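Local coordinates for cadherin-related family member 2 (Homo sapiens, PDB 5CZR), which mediates calcium-dependent heterophilic adhesion with CDHR5 between neighbouring microvilli, controlling how they pack on the apical surface of epithelial cells, at residues N2-V14 / F27-Y41. Sequence-based numbering, arbitrary orientation.
Sequences NVAPKFLANMTSV and FWLVAEDQDNDPLTY. With CA (calcium ion), chain E.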
# COMPACT_ATOMS: atom_id res chain seq x y z
N ASN A 2 -45.29 -8.39 22.07
CA ASN A 2 -43.84 -8.05 21.89
C ASN A 2 -43.53 -7.24 20.64
O ASN A 2 -44.00 -7.56 19.55
CB ASN A 2 -42.90 -9.28 21.88
CG ASN A 2 -41.41 -8.87 21.78
OD1 ASN A 2 -40.91 -8.11 22.62
ND2 ASN A 2 -40.71 -9.35 20.75
N VAL A 3 -42.68 -6.23 20.79
CA VAL A 3 -42.10 -5.50 19.67
C VAL A 3 -40.66 -6.00 19.36
O VAL A 3 -39.83 -6.17 20.28
CB VAL A 3 -42.08 -3.98 19.95
CG1 VAL A 3 -41.57 -3.21 18.74
CG2 VAL A 3 -43.49 -3.52 20.31
N ALA A 4 -40.39 -6.26 18.09
CA ALA A 4 -39.09 -6.72 17.66
C ALA A 4 -38.06 -5.61 17.87
O ALA A 4 -38.37 -4.44 17.68
CB ALA A 4 -39.11 -7.12 16.19
N PRO A 5 -36.83 -5.98 18.29
CA PRO A 5 -35.76 -4.99 18.32
C PRO A 5 -35.37 -4.57 16.91
O PRO A 5 -35.65 -5.27 15.93
CB PRO A 5 -34.61 -5.74 18.99
CG PRO A 5 -34.89 -7.18 18.67
CD PRO A 5 -36.37 -7.32 18.70
N LYS A 6 -34.69 -3.43 16.84
CA LYS A 6 -34.37 -2.77 15.59
C LYS A 6 -32.98 -2.16 15.72
O LYS A 6 -32.68 -1.47 16.69
CB LYS A 6 -35.41 -1.68 15.31
CG LYS A 6 -35.30 -1.02 13.93
CD LYS A 6 -36.68 -0.76 13.29
CE LYS A 6 -37.56 0.21 14.09
NZ LYS A 6 -37.16 1.63 13.84
N PHE A 7 -32.10 -2.52 14.80
CA PHE A 7 -30.77 -1.93 14.72
C PHE A 7 -30.89 -0.44 14.42
O PHE A 7 -31.77 -0.00 13.67
CB PHE A 7 -29.98 -2.59 13.58
CG PHE A 7 -29.35 -3.92 13.96
CD1 PHE A 7 -28.34 -3.96 14.90
CD2 PHE A 7 -29.72 -5.09 13.34
CE1 PHE A 7 -27.74 -5.17 15.22
CE2 PHE A 7 -29.12 -6.29 13.64
CZ PHE A 7 -28.12 -6.33 14.57
N LEU A 8 -30.02 0.34 15.02
CA LEU A 8 -29.94 1.75 14.69
C LEU A 8 -29.61 1.93 13.22
O LEU A 8 -28.97 1.08 12.61
CB LEU A 8 -28.89 2.48 15.56
CG LEU A 8 -29.11 2.41 17.09
CD1 LEU A 8 -28.21 3.41 17.84
CD2 LEU A 8 -30.58 2.63 17.46
N ALA A 9 -30.04 3.06 12.68
CA ALA A 9 -29.84 3.41 11.28
C ALA A 9 -28.41 3.23 10.76
O ALA A 9 -28.21 2.83 9.61
CB ALA A 9 -30.33 4.85 11.03
N ASN A 10 -27.41 3.55 11.58
CA ASN A 10 -26.01 3.49 11.12
C ASN A 10 -25.40 2.07 11.13
O ASN A 10 -24.24 1.90 10.81
CB ASN A 10 -25.13 4.47 11.90
CG ASN A 10 -25.08 4.13 13.39
OD1 ASN A 10 -26.08 3.69 13.97
ND2 ASN A 10 -23.93 4.26 13.99
N MET A 11 -26.20 1.06 11.41
CA MET A 11 -25.73 -0.32 11.33
C MET A 11 -25.72 -0.94 9.90
O MET A 11 -25.46 -2.13 9.76
CB MET A 11 -26.56 -1.22 12.26
CG MET A 11 -26.41 -0.85 13.73
SD MET A 11 -24.78 -1.31 14.39
CE MET A 11 -24.05 0.31 14.66
N THR A 12 -26.02 -0.15 8.87
CA THR A 12 -25.98 -0.67 7.49
C THR A 12 -24.55 -0.88 6.98
O THR A 12 -24.30 -1.75 6.16
CB THR A 12 -26.67 0.30 6.50
OG1 THR A 12 -25.99 1.56 6.52
CG2 THR A 12 -28.13 0.53 6.90
N SER A 13 -23.61 -0.11 7.53
CA SER A 13 -22.24 -0.22 7.13
C SER A 13 -21.30 0.17 8.26
O SER A 13 -21.66 0.90 9.18
CB SER A 13 -21.96 0.68 5.94
OG SER A 13 -21.92 2.04 6.40
N VAL A 14 -20.05 -0.23 8.08
CA VAL A 14 -18.98 0.22 8.95
C VAL A 14 -17.67 0.32 8.16
O VAL A 14 -17.43 -0.46 7.24
CB VAL A 14 -18.82 -0.76 10.14
CG1 VAL A 14 -18.37 -2.14 9.66
CG2 VAL A 14 -17.85 -0.20 11.14
N PHE A 27 -15.94 -2.27 16.25
CA PHE A 27 -17.10 -1.38 16.39
C PHE A 27 -18.11 -2.03 17.35
O PHE A 27 -17.89 -3.16 17.83
CB PHE A 27 -17.79 -1.11 15.03
CG PHE A 27 -18.28 -2.36 14.33
CD1 PHE A 27 -17.37 -3.22 13.71
CD2 PHE A 27 -19.60 -2.69 14.33
CE1 PHE A 27 -17.81 -4.37 13.06
CE2 PHE A 27 -20.04 -3.84 13.69
CZ PHE A 27 -19.14 -4.67 13.03
N TRP A 28 -19.17 -1.29 17.64
CA TRP A 28 -20.24 -1.72 18.51
C TRP A 28 -21.49 -1.97 17.68
O TRP A 28 -21.90 -1.10 16.88
CB TRP A 28 -20.54 -0.64 19.56
CG TRP A 28 -19.48 -0.55 20.62
CD1 TRP A 28 -18.33 0.17 20.55
CD2 TRP A 28 -19.47 -1.23 21.89
NE1 TRP A 28 -17.60 -0.00 21.71
CE2 TRP A 28 -18.28 -0.85 22.55
CE3 TRP A 28 -20.37 -2.08 22.54
CZ2 TRP A 28 -17.93 -1.33 23.83
CZ3 TRP A 28 -20.03 -2.57 23.84
CH2 TRP A 28 -18.83 -2.19 24.46
N LEU A 29 -22.08 -3.16 17.82
CA LEU A 29 -23.42 -3.39 17.32
C LEU A 29 -24.41 -2.80 18.30
O LEU A 29 -24.31 -3.04 19.50
CB LEU A 29 -23.70 -4.88 17.13
CG LEU A 29 -22.99 -5.56 15.97
CD1 LEU A 29 -23.09 -7.07 16.09
CD2 LEU A 29 -23.58 -5.09 14.64
N VAL A 30 -25.34 -1.98 17.80
CA VAL A 30 -26.28 -1.26 18.64
C VAL A 30 -27.68 -1.34 18.03
O VAL A 30 -27.88 -1.12 16.84
CB VAL A 30 -25.90 0.24 18.84
CG1 VAL A 30 -26.61 0.79 20.08
CG2 VAL A 30 -24.42 0.48 19.00
N ALA A 31 -28.63 -1.66 18.88
CA ALA A 31 -30.02 -1.75 18.51
C ALA A 31 -30.82 -1.22 19.70
O ALA A 31 -30.27 -0.98 20.76
CB ALA A 31 -30.39 -3.19 18.22
N GLU A 32 -32.12 -1.03 19.49
CA GLU A 32 -33.04 -0.57 20.54
C GLU A 32 -34.28 -1.43 20.50
O GLU A 32 -34.60 -2.09 19.49
CB GLU A 32 -33.42 0.89 20.32
CG GLU A 32 -34.29 1.13 19.09
CD GLU A 32 -34.37 2.60 18.65
OE1 GLU A 32 -33.43 3.39 18.95
OE2 GLU A 32 -35.37 2.97 17.98
N ASP A 33 -34.98 -1.45 21.63
CA ASP A 33 -36.16 -2.29 21.77
C ASP A 33 -37.21 -1.54 22.55
O ASP A 33 -36.98 -1.15 23.70
CB ASP A 33 -35.80 -3.60 22.49
CG ASP A 33 -36.95 -4.62 22.48
OD1 ASP A 33 -37.91 -4.48 23.27
OD2 ASP A 33 -36.86 -5.60 21.71
N GLN A 34 -38.37 -1.35 21.93
CA GLN A 34 -39.49 -0.57 22.51
C GLN A 34 -40.00 -1.13 23.85
O GLN A 34 -40.55 -0.39 24.64
CB GLN A 34 -40.67 -0.51 21.52
CG GLN A 34 -41.44 0.84 21.50
CD GLN A 34 -40.78 1.91 20.64
OE1 GLN A 34 -39.77 1.68 19.96
NE2 GLN A 34 -41.38 3.11 20.65
N ASP A 35 -39.83 -2.43 24.10
CA ASP A 35 -40.21 -3.03 25.39
C ASP A 35 -39.09 -2.95 26.40
O ASP A 35 -39.25 -3.36 27.54
CB ASP A 35 -40.60 -4.49 25.21
CG ASP A 35 -41.54 -4.70 24.05
OD1 ASP A 35 -42.70 -4.21 24.08
OD2 ASP A 35 -41.13 -5.39 23.10
N ASN A 36 -37.94 -2.44 25.98
CA ASN A 36 -36.77 -2.39 26.85
C ASN A 36 -36.24 -3.77 27.25
O ASN A 36 -35.71 -3.96 28.35
CB ASN A 36 -37.14 -1.56 28.07
CG ASN A 36 -36.08 -0.55 28.43
OD1 ASN A 36 -35.71 0.33 27.62
ND2 ASN A 36 -35.59 -0.67 29.64
N ASP A 37 -36.37 -4.74 26.34
CA ASP A 37 -35.92 -6.11 26.59
C ASP A 37 -34.39 -6.16 26.58
O ASP A 37 -33.77 -5.39 25.86
CB ASP A 37 -36.43 -7.08 25.51
CG ASP A 37 -37.92 -7.34 25.62
OD1 ASP A 37 -38.38 -7.59 26.75
OD2 ASP A 37 -38.63 -7.34 24.58
N PRO A 38 -33.79 -7.07 27.36
CA PRO A 38 -32.38 -7.34 27.19
C PRO A 38 -32.15 -7.93 25.81
O PRO A 38 -32.94 -8.76 25.37
CB PRO A 38 -32.09 -8.38 28.26
CG PRO A 38 -33.38 -9.08 28.45
CD PRO A 38 -34.41 -7.99 28.32
N LEU A 39 -31.08 -7.47 25.15
CA LEU A 39 -30.79 -7.79 23.74
C LEU A 39 -29.46 -8.49 23.62
O LEU A 39 -28.51 -8.15 24.34
CB LEU A 39 -30.72 -6.52 22.90
CG LEU A 39 -31.98 -5.64 22.95
CD1 LEU A 39 -31.85 -4.45 22.02
CD2 LEU A 39 -33.22 -6.46 22.61
N THR A 40 -29.41 -9.51 22.75
CA THR A 40 -28.17 -10.21 22.48
C THR A 40 -27.81 -10.17 21.01
O THR A 40 -28.69 -10.08 20.13
CB THR A 40 -28.19 -11.64 22.99
OG1 THR A 40 -29.26 -12.38 22.35
CG2 THR A 40 -28.37 -11.66 24.51
N TYR A 41 -26.50 -10.17 20.76
CA TYR A 41 -25.96 -9.84 19.45
C TYR A 41 -25.08 -10.94 18.92
O TYR A 41 -24.41 -11.67 19.67
CB TYR A 41 -25.12 -8.57 19.51
CG TYR A 41 -25.88 -7.35 19.92
CD1 TYR A 41 -26.55 -6.58 18.98
CD2 TYR A 41 -25.92 -6.93 21.25
CE1 TYR A 41 -27.25 -5.42 19.37
CE2 TYR A 41 -26.61 -5.79 21.64
CZ TYR A 41 -27.27 -5.04 20.70
OH TYR A 41 -27.93 -3.90 21.06
CA CA E . -39.05 -6.65 22.49
O HOH W 1 -38.19 -2.13 19.18
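K6 and E32 form an antiparallel hydrogen-bonded pair, K6 N to E32 O at 3.0 Å and E32 N to K6 O at 2.9 Å, and L8 N continues the ladder to V30 O beyond the neighbouring F7–A31 pair. F7 lays its ring edge against V30 O, which lies near the ring plane 3.5 Å from CD1, while CE1 of F7 meets the edge of the Y41 ring. L8 splits its branches, CD1 packing on V30 CG1 and CD2 reaching the E32 carboxylate. Farther along, M11 bends at chi2 and chi3 (-72° and 111°), which brings its sulfur beside L29 and into a weak hydrogen bond from V30 N. V14 sits over one face of the F27 ring, its CG1 4.3 Å from the F27 ring centroid in a CH-pi contact, and M91 of strand 86-96 packs on both residues.

At the other end, one calcium ion bridges the two segments. N2 OD1 and V3 O bind it from the N-terminus; D33 with both carboxylate oxygens and D35 OD2 bind it from the D33–N36 type I turn, D37 OD2 from just beyond it, and D82 completes the site. D35 OD2 also accepts V3 N at 2.9 Å through its syn lone pair, so the oxygen serves both metal and backbone. D33 OD1 also accepts D35 N in an Asx turn, met on the anti side and 29° out of the carboxylate plane, which probably limits rotation of the bidentate carboxylate, and a water links A4 O to Q34 N. The N-terminal chain passes from a calcium site at the tip of the domain into edge strand 6-7 of the Greek-key beta-sandwich of a cadherin repeat, here EC1, the domain required for CDHR5 binding.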